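Local coordinates for protein tryptophan--tRNA ligase (Mycoplasma pneumoniae, PDB 2YY5) that probably catalyses the ATP-dependent attachment of tryptophan to tRNA(Trp), as a homodimeric aminoacyl-tRNA synthetase of class 1, at residues Q159-T164 with P182-N187; V40-L45 with F62-T67. The protein carries 1 engineered substitution. All blocks are in the same frame, centred on the assembly; numbering follows the deposited sequence.

In the fold
Both contacts are buried helix-against-strand packing in the nucleotide-binding fold of a class 1 synthetase. Each pairs a helix with a strand of a beta-alpha-beta unit: helix 158-175 with strand 183-185 in interaction 1, helix 54-71 with strand 37-42 in interaction 2. They share no element, and their centres lie about 21 Å apart, with nearest atoms about 10 Å apart. Apolar carbons do the touching in both. Interaction 1 brings an aromatic ring edge and a proline to the helix, whereas interaction 2 meets mainly through the methyls of valine and leucine. Both lie near the bound tryptophanyl sulfamoyl adenosine, but interaction 2, through its 40-45 segment, also reaches the second subunit.

Interaction 1 (Q159-T164 with P182-N187); sequences QHLELT and PQFVQN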
ATOM      1  N   GLN B 159     -13.499  11.001  11.702  1.00 25.93           N
ATOM      2  CA  GLN B 159     -12.676  11.630  10.669  1.00 28.31           C
ATOM      3  C   GLN B 159     -12.388  10.646   9.541  1.00 25.68           C
ATOM      4  O   GLN B 159     -12.387  11.016   8.364  1.00 20.43           O
ATOM      5  CB  GLN B 159     -11.337  12.113  11.234  1.00 28.34           C
ATOM      6  CG  GLN B 159     -11.259  13.586  11.588  1.00 35.29           C
ATOM      7  CD  GLN B 159      -9.830  14.122  11.506  1.00 36.15           C
ATOM      8  OE1 GLN B 159      -8.892  13.527  12.046  1.00 32.20           O
ATOM      9  NE2 GLN B 159      -9.662  15.248  10.825  1.00 37.67           N
ATOM     10  N   HIS B 160     -12.128   9.397   9.916  1.00 18.15           N
ATOM     11  CA  HIS B 160     -11.825   8.356   8.946  1.00 16.92           C
ATOM     12  C   HIS B 160     -12.997   8.125   8.005  1.00 17.55           C
ATOM     13  O   HIS B 160     -12.806   7.979   6.796  1.00 17.04           O
ATOM     14  CB  HIS B 160     -11.440   7.074   9.676  1.00 19.63           C
ATOM     15  CG  HIS B 160     -10.129   7.174  10.391  1.00 24.80           C
ATOM     16  ND1 HIS B 160      -9.838   6.441  11.520  1.00 22.57           N
ATOM     17  CD2 HIS B 160      -9.027   7.915  10.124  1.00 19.89           C
ATOM     18  CE1 HIS B 160      -8.611   6.727  11.920  1.00 19.07           C
ATOM     19  NE2 HIS B 160      -8.096   7.620  11.091  1.00 19.70           N
ATOM     20  N   LEU B 161     -14.211   8.102   8.549  1.00 14.22           N
ATOM     21  CA  LEU B 161     -15.381   7.916   7.707  1.00 17.42           C
ATOM     22  C   LEU B 161     -15.535   9.096   6.747  1.00 17.06           C
ATOM     23  O   LEU B 161     -15.926   8.927   5.595  1.00 25.72           O
ATOM     24  CB  LEU B 161     -16.636   7.733   8.561  1.00 14.66           C
ATOM     25  CG  LEU B 161     -17.087   6.267   8.608  1.00 23.59           C
ATOM     26  CD1 LEU B 161     -17.395   5.803   7.202  1.00 13.07           C
ATOM     27  CD2 LEU B 161     -16.002   5.377   9.219  1.00 18.18           C
ATOM     28  N   GLU B 162     -15.205  10.290   7.218  1.00 21.43           N
ATOM     29  CA  GLU B 162     -15.286  11.478   6.382  1.00 25.90           C
ATOM     30  C   GLU B 162     -14.250  11.407   5.254  1.00 25.64           C
ATOM     31  O   GLU B 162     -14.583  11.676   4.099  1.00 30.06           O
ATOM     32  CB  GLU B 162     -15.063  12.734   7.230  1.00 28.48           C
ATOM     33  CG  GLU B 162     -16.010  12.836   8.423  1.00 31.29           C
ATOM     34  CD  GLU B 162     -15.743  14.057   9.303  1.00 40.13           C
ATOM     35  OE1 GLU B 162     -14.578  14.273   9.715  1.00 37.62           O
ATOM     36  OE2 GLU B 162     -16.705  14.795   9.595  1.00 37.48           O
ATOM     37  N   LEU B 163     -13.007  11.037   5.582  1.00 20.36           N
ATOM     38  CA  LEU B 163     -11.936  10.933   4.578  1.00 22.28           C
ATOM     39  C   LEU B 163     -12.357   9.909   3.530  1.00 25.19           C
ATOM     40  O   LEU B 163     -12.128  10.081   2.329  1.00 21.29           O
ATOM     41  CB  LEU B 163     -10.622  10.466   5.224  1.00 23.97           C
ATOM     42  CG  LEU B 163      -9.263  10.845   4.602  1.00 28.85           C
ATOM     43  CD1 LEU B 163      -8.257   9.719   4.861  1.00 24.07           C
ATOM     44  CD2 LEU B 163      -9.396  11.087   3.111  1.00 26.77           C
ATOM     45  N   THR B 164     -12.990   8.840   4.003  1.00 21.95           N
ATOM     46  CA  THR B 164     -13.446   7.777   3.128  1.00 21.38           C
ATOM     47  C   THR B 164     -14.527   8.247   2.160  1.00 21.96           C
ATOM     48  O   THR B 164     -14.562   7.824   1.008  1.00 24.03           O
ATOM     49  CB  THR B 164     -13.975   6.598   3.940  1.00 16.33           C
ATOM     50  OG1 THR B 164     -12.922   6.080   4.758  1.00 11.80           O
ATOM     51  CG2 THR B 164     -14.472   5.510   3.018  1.00 12.71           C
ATOM     52  N   PRO B 182     -20.404   5.337   2.003  1.00 21.00           N
ATOM     53  CA  PRO B 182     -20.661   4.657   3.273  1.00 19.46           C
ATOM     54  C   PRO B 182     -21.101   5.650   4.340  1.00 19.95           C
ATOM     55  O   PRO B 182     -20.581   6.757   4.411  1.00 26.99           O
ATOM     56  CB  PRO B 182     -19.314   4.028   3.599  1.00 15.89           C
ATOM     57  CG  PRO B 182     -18.346   5.048   3.060  1.00 19.69           C
ATOM     58  CD  PRO B 182     -18.961   5.390   1.708  1.00 19.44           C
ATOM     59  N   GLN B 183     -22.058   5.253   5.166  1.00 18.50           N
ATOM     60  CA  GLN B 183     -22.532   6.120   6.234  1.00 21.65           C
ATOM     61  C   GLN B 183     -21.932   5.787   7.603  1.00 23.33           C
ATOM     62  O   GLN B 183     -21.940   4.634   8.029  1.00 17.38           O
ATOM     63  CB  GLN B 183     -24.053   6.054   6.342  1.00 23.47           C
ATOM     64  CG  GLN B 183     -24.569   6.710   7.608  1.00 33.78           C
ATOM     65  CD  GLN B 183     -26.078   6.809   7.650  1.00 43.81           C
ATOM     66  OE1 GLN B 183     -26.786   5.807   7.508  1.00 38.02           O
ATOM     67  NE2 GLN B 183     -26.583   8.025   7.856  1.00 41.33           N
ATOM     68  N   PHE B 184     -21.426   6.808   8.292  1.00 22.07           N
ATOM     69  CA  PHE B 184     -20.853   6.629   9.621  1.00 19.42           C
ATOM     70  C   PHE B 184     -21.986   6.357  10.621  1.00 25.28           C
ATOM     71  O   PHE B 184     -22.987   7.084  10.649  1.00 27.17           O
ATOM     72  CB  PHE B 184     -20.097   7.892  10.037  1.00 16.13           C
ATOM     73  CG  PHE B 184     -19.755   7.947  11.505  1.00 23.61           C
ATOM     74  CD1 PHE B 184     -18.614   7.317  11.999  1.00 29.53           C
ATOM     75  CD2 PHE B 184     -20.584   8.617  12.401  1.00 24.80           C
ATOM     76  CE1 PHE B 184     -18.303   7.350  13.365  1.00 23.52           C
ATOM     77  CE2 PHE B 184     -20.283   8.655  13.766  1.00 34.15           C
ATOM     78  CZ  PHE B 184     -19.136   8.018  14.247  1.00 26.93           C
ATOM     79  N   VAL B 185     -21.834   5.310  11.427  1.00 24.45           N
ATOM     80  CA  VAL B 185     -22.838   4.961  12.431  1.00 24.10           C
ATOM     81  C   VAL B 185     -22.205   4.574  13.767  1.00 22.61           C
ATOM     82  O   VAL B 185     -21.391   3.651  13.849  1.00 22.11           O
ATOM     83  CB  VAL B 185     -23.745   3.813  11.943  1.00 24.74           C
ATOM     84  CG1 VAL B 185     -24.579   3.276  13.093  1.00 27.62           C
ATOM     85  CG2 VAL B 185     -24.667   4.323  10.852  1.00 27.64           C
ATOM     86  N   GLN B 186     -22.589   5.298  14.813  1.00 24.60           N
ATOM     87  CA  GLN B 186     -22.072   5.060  16.158  1.00 25.16           C
ATOM     88  C   GLN B 186     -23.231   4.816  17.116  1.00 23.95           C
ATOM     89  O   GLN B 186     -24.361   5.221  16.855  1.00 22.55           O
ATOM     90  CB  GLN B 186     -21.267   6.269  16.639  1.00 19.12           C
ATOM     91  CG  GLN B 186     -22.120   7.483  16.949  1.00 17.72           C
ATOM     92  CD  GLN B 186     -21.323   8.677  17.461  1.00 26.66           C
ATOM     93  OE1 GLN B 186     -21.882   9.745  17.706  1.00 38.29           O
ATOM     94  NE2 GLN B 186     -20.017   8.503  17.625  1.00 27.14           N
ATOM     95  N   ASN B 187     -22.940   4.152  18.227  1.00 28.97           N
ATOM     96  CA  ASN B 187     -23.949   3.855  19.230  1.00 26.95           C
ATOM     97  C   ASN B 187     -24.318   5.164  19.911  1.00 29.84           C
ATOM     98  O   ASN B 187     -23.443   5.877  20.404  1.00 30.44           O
ATOM     99  CB  ASN B 187     -23.383   2.853  20.233  1.00 28.30           C
ATOM    100  CG  ASN B 187     -24.378   2.477  21.310  1.00 31.97           C
ATOM    101  OD1 ASN B 187     -24.679   3.273  22.205  1.00 32.29           O
ATOM    102  ND2 ASN B 187     -24.894   1.257  21.231  1.00 23.17           N
TER
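Phe184 turns CG anti to its backbone N (chi1 166°), which sets its ring edge against Leu161, while Thr164 (chi1 -61°) extends CG2 to Pro182 and leaves OG1 beside its own backbone N. Leu161 CG lies 3.7 Å from Phe184 CB and near the plane of the ring, meeting its rim instead of stacking on a face. The ring carbon CD1 of Phe184 follows at 3.9 Å from Leu161 CG, and the two side chains cross at about a right angle. One helical turn on, the methyl CG2 of Thr164 packs on CG of Pro182 at 3.9 Å. The polar branch of the threonine is occupied within the helix: OG1 bonds to His160 O at 2.8 Å. This bond favours the rotation that presents CG2 to the proline; the routine helix bond from Thr164 N shares the same acceptor. The amide NE2 of Gln186 is also at the edge of the Phe184 ring, and it bonds to Asn155, a predicted ATP-site residue. The contact joins helix 158-175 to strand 183-185 in a beta-alpha-beta unit of the class 1 catalytic fold. Strand 150-152 runs parallel to 183-185, its Val151 touching Leu161 and Pro182, while Ile143 of helix 131-144 packs on both Thr164 and Pro182.

Interaction 2 (V40-L45 with F62-T67); sequences VFVADL and FDLVRT
Behind the methyl contact of Val42 with Leu64 and Val65, the Arg66 guanidinium has Phe62 CE1 over one face, 3.3 Å above its plane and nearer the rim of the group than its centre, with Asp63 at its edge. The strand and helix that meet here, 37-42 and 54-71, belong to a beta-alpha-beta crossover of the Rossmann-type nucleotide-binding fold, whose next strand is 78-82. At the guanidinium edge, Arg66 NH1 forms a salt bridge of 2.9 Å to Asp63 OD1, with an N-H...O angle of 153°. Phe62 has its cation-pi partner in Arg311. On the strand, Phe41 starts away from the helix; its ring meets Phe81 with planes about 30° apart, and the residue touches the bound tryptophanyl sulfamoyl adenosine.

Val42 faces the other way and carries the strand side of the contact. With chi1 at -174°, Leu64 swings CG opposite its N, reaching its CD2 methyl to both branches of the valine, 3.7 Å from Val42 CG2 and 3.8 Å from Val42 CG1. Val42 and Leu64 run antiparallel alongside each other, whereas Val65 lies roughly perpendicular to Val42, its CG2 lying 4.0 Å from Val42 CG2. Val65 continues to Leu80 of strand 78-82 and to Val314 and Leu318 of helix 311-340. Leu64 also touches Gln17 of the predicted HIGH region.

Beyond the strand, the chain turns toward the dimer interface, where Leu45 O bonds to Tyr94 OH of the second subunit. An inverse gamma turn centred on Ala43 starts that bend, closed by Asp44 N bonding to Val42 O at 2.9 Å.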
ATOM      1  N   VAL B  40     -17.407  -8.367   9.094  1.00 16.88           N
ATOM      2  CA  VAL B  40     -16.522  -8.005  10.187  1.00 15.13           C
ATOM      3  C   VAL B  40     -15.154  -8.650   9.967  1.00 16.26           C
ATOM      4  O   VAL B  40     -15.065  -9.824   9.593  1.00 22.77           O
ATOM      5  CB  VAL B  40     -17.093  -8.488  11.529  1.00  7.83           C
ATOM      6  CG1 VAL B  40     -16.206  -8.018  12.683  1.00  7.84           C
ATOM      7  CG2 VAL B  40     -18.495  -7.974  11.683  1.00 12.62           C
ATOM      8  N   PHE B  41     -14.086  -7.899  10.202  1.00  9.80           N
ATOM      9  CA  PHE B  41     -12.758  -8.460  10.014  1.00 11.87           C
ATOM     10  C   PHE B  41     -11.737  -8.014  11.057  1.00 13.15           C
ATOM     11  O   PHE B  41     -11.882  -6.968  11.704  1.00  9.22           O
ATOM     12  CB  PHE B  41     -12.223  -8.134   8.606  1.00  8.12           C
ATOM     13  CG  PHE B  41     -12.004  -6.664   8.357  1.00 10.35           C
ATOM     14  CD1 PHE B  41     -13.053  -5.845   7.939  1.00 16.86           C
ATOM     15  CD2 PHE B  41     -10.749  -6.092   8.560  1.00 15.33           C
ATOM     16  CE1 PHE B  41     -12.859  -4.475   7.728  1.00 12.27           C
ATOM     17  CE2 PHE B  41     -10.540  -4.723   8.351  1.00 17.14           C
ATOM     18  CZ  PHE B  41     -11.597  -3.915   7.934  1.00 17.14           C
ATOM     19  N   VAL B  42     -10.711  -8.840  11.214  1.00 11.38           N
ATOM     20  CA  VAL B  42      -9.620  -8.576  12.131  1.00 15.12           C
ATOM     21  C   VAL B  42      -8.652  -7.762  11.283  1.00 13.82           C
ATOM     22  O   VAL B  42      -8.025  -8.287  10.371  1.00 12.71           O
ATOM     23  CB  VAL B  42      -8.961  -9.897  12.572  1.00 21.08           C
ATOM     24  CG1 VAL B  42      -7.730  -9.621  13.442  1.00 23.62           C
ATOM     25  CG2 VAL B  42      -9.979 -10.742  13.317  1.00 18.15           C
ATOM     26  N   ALA B  43      -8.544  -6.475  11.580  1.00 14.37           N
ATOM     27  CA  ALA B  43      -7.689  -5.586  10.808  1.00 18.94           C
ATOM     28  C   ALA B  43      -6.180  -5.675  11.125  1.00 18.88           C
ATOM     29  O   ALA B  43      -5.570  -4.707  11.583  1.00 15.86           O
ATOM     30  CB  ALA B  43      -8.190  -4.156  10.976  1.00 18.36           C
ATOM     31  N   ASP B  44      -5.583  -6.831  10.846  1.00 20.29           N
ATOM     32  CA  ASP B  44      -4.163  -7.052  11.120  1.00 22.80           C
ATOM     33  C   ASP B  44      -3.195  -6.288  10.214  1.00 22.98           C
ATOM     34  O   ASP B  44      -1.990  -6.296  10.452  1.00 25.58           O
ATOM     35  CB  ASP B  44      -3.837  -8.546  11.068  1.00 19.09           C
ATOM     36  CG  ASP B  44      -4.204  -9.187   9.737  1.00 24.78           C
ATOM     37  OD1 ASP B  44      -3.641 -10.259   9.439  1.00 23.89           O
ATOM     38  OD2 ASP B  44      -5.057  -8.636   8.999  1.00 21.12           O
ATOM     39  N   LEU B  45      -3.711  -5.640   9.176  1.00 22.70           N
ATOM     40  CA  LEU B  45      -2.865  -4.852   8.282  1.00 19.73           C
ATOM     41  C   LEU B  45      -2.683  -3.469   8.907  1.00 19.47           C
ATOM     42  O   LEU B  45      -1.758  -2.735   8.565  1.00 25.65           O
ATOM     43  CB  LEU B  45      -3.501  -4.743   6.889  1.00 15.08           C
ATOM     44  CG  LEU B  45      -3.587  -6.069   6.117  1.00 15.87           C
ATOM     45  CD1 LEU B  45      -4.254  -5.837   4.784  1.00 19.02           C
ATOM     46  CD2 LEU B  45      -2.198  -6.661   5.913  1.00  9.77           C
ATOM     47  N   PHE B  62      -5.881 -14.579  16.728  1.00 30.14           N
ATOM     48  CA  PHE B  62      -6.610 -15.749  17.191  1.00 28.94           C
ATOM     49  C   PHE B  62      -7.522 -15.342  18.355  1.00 26.33           C
ATOM     50  O   PHE B  62      -8.716 -15.638  18.361  1.00 27.23           O
ATOM     51  CB  PHE B  62      -5.601 -16.827  17.627  1.00 27.19           C
ATOM     52  CG  PHE B  62      -6.179 -17.895  18.524  1.00 24.23           C
ATOM     53  CD1 PHE B  62      -5.797 -17.976  19.859  1.00 28.77           C
ATOM     54  CD2 PHE B  62      -7.084 -18.831  18.032  1.00 26.98           C
ATOM     55  CE1 PHE B  62      -6.305 -18.978  20.693  1.00 28.52           C
ATOM     56  CE2 PHE B  62      -7.598 -19.835  18.854  1.00 25.13           C
ATOM     57  CZ  PHE B  62      -7.205 -19.908  20.188  1.00 23.44           C
ATOM     58  N   ASP B  63      -6.953 -14.653  19.334  1.00 24.19           N
ATOM     59  CA  ASP B  63      -7.713 -14.222  20.497  1.00 27.03           C
ATOM     60  C   ASP B  63      -8.913 -13.322  20.174  1.00 27.29           C
ATOM     61  O   ASP B  63      -9.940 -13.386  20.854  1.00 25.74           O
ATOM     62  CB  ASP B  63      -6.794 -13.512  21.497  1.00 33.29           C
ATOM     63  CG  ASP B  63      -5.856 -14.469  22.220  1.00 39.66           C
ATOM     64  OD1 ASP B  63      -6.250 -15.634  22.451  1.00 39.55           O
ATOM     65  OD2 ASP B  63      -4.730 -14.050  22.573  1.00 42.93           O
ATOM     66  N   LEU B  64      -8.790 -12.480  19.150  1.00 24.08           N
ATOM     67  CA  LEU B  64      -9.895 -11.599  18.786  1.00 22.42           C
ATOM     68  C   LEU B  64     -11.060 -12.400  18.211  1.00 23.19           C
ATOM     69  O   LEU B  64     -12.211 -12.149  18.553  1.00 23.67           O
ATOM     70  CB  LEU B  64      -9.449 -10.543  17.769  1.00 22.07           C
ATOM     71  CG  LEU B  64     -10.479  -9.459  17.420  1.00 19.91           C
ATOM     72  CD1 LEU B  64     -10.823  -8.633  18.651  1.00 21.85           C
ATOM     73  CD2 LEU B  64      -9.914  -8.565  16.351  1.00 22.38           C
ATOM     74  N   VAL B  65     -10.761 -13.363  17.340  1.00 23.70           N
ATOM     75  CA  VAL B  65     -11.809 -14.175  16.745  1.00 23.35           C
ATOM     76  C   VAL B  65     -12.587 -14.898  17.826  1.00 23.66           C
ATOM     77  O   VAL B  65     -13.811 -14.993  17.754  1.00 29.37           O
ATOM     78  CB  VAL B  65     -11.251 -15.209  15.747  1.00 23.76           C
ATOM     79  CG1 VAL B  65     -12.366 -16.121  15.268  1.00 17.71           C
ATOM     80  CG2 VAL B  65     -10.646 -14.496  14.552  1.00 17.38           C
ATOM     81  N   ARG B  66     -11.886 -15.412  18.829  1.00 23.51           N
ATOM     82  CA  ARG B  66     -12.565 -16.096  19.915  1.00 20.90           C
ATOM     83  C   ARG B  66     -13.459 -15.134  20.700  1.00 24.61           C
ATOM     84  O   ARG B  66     -14.582 -15.483  21.065  1.00 24.82           O
ATOM     85  CB  ARG B  66     -11.556 -16.759  20.849  1.00 25.54           C
ATOM     86  CG  ARG B  66     -11.017 -18.083  20.321  1.00 32.18           C
ATOM     87  CD  ARG B  66     -10.345 -18.862  21.430  1.00 37.83           C
ATOM     88  NE  ARG B  66      -9.309 -18.076  22.091  1.00 40.55           N
ATOM     89  CZ  ARG B  66      -8.731 -18.418  23.236  1.00 44.51           C
ATOM     90  NH1 ARG B  66      -7.795 -17.642  23.767  1.00 43.97           N
ATOM     91  NH2 ARG B  66      -9.096 -19.535  23.855  1.00 48.64           N
ATOM     92  N   THR B  67     -12.973 -13.923  20.954  1.00 24.09           N
ATOM     93  CA  THR B  67     -13.770 -12.940  21.677  1.00 23.11           C
ATOM     94  C   THR B  67     -15.052 -12.611  20.909  1.00 23.14           C
ATOM     95  O   THR B  67     -16.143 -12.581  21.483  1.00 22.86           O
ATOM     96  CB  THR B  67     -12.984 -11.633  21.908  1.00 24.41           C
ATOM     97  OG1 THR B  67     -11.876 -11.886  22.783  1.00 27.52           O
ATOM     98  CG2 THR B  67     -13.880 -10.578  22.537  1.00 16.11           C
TER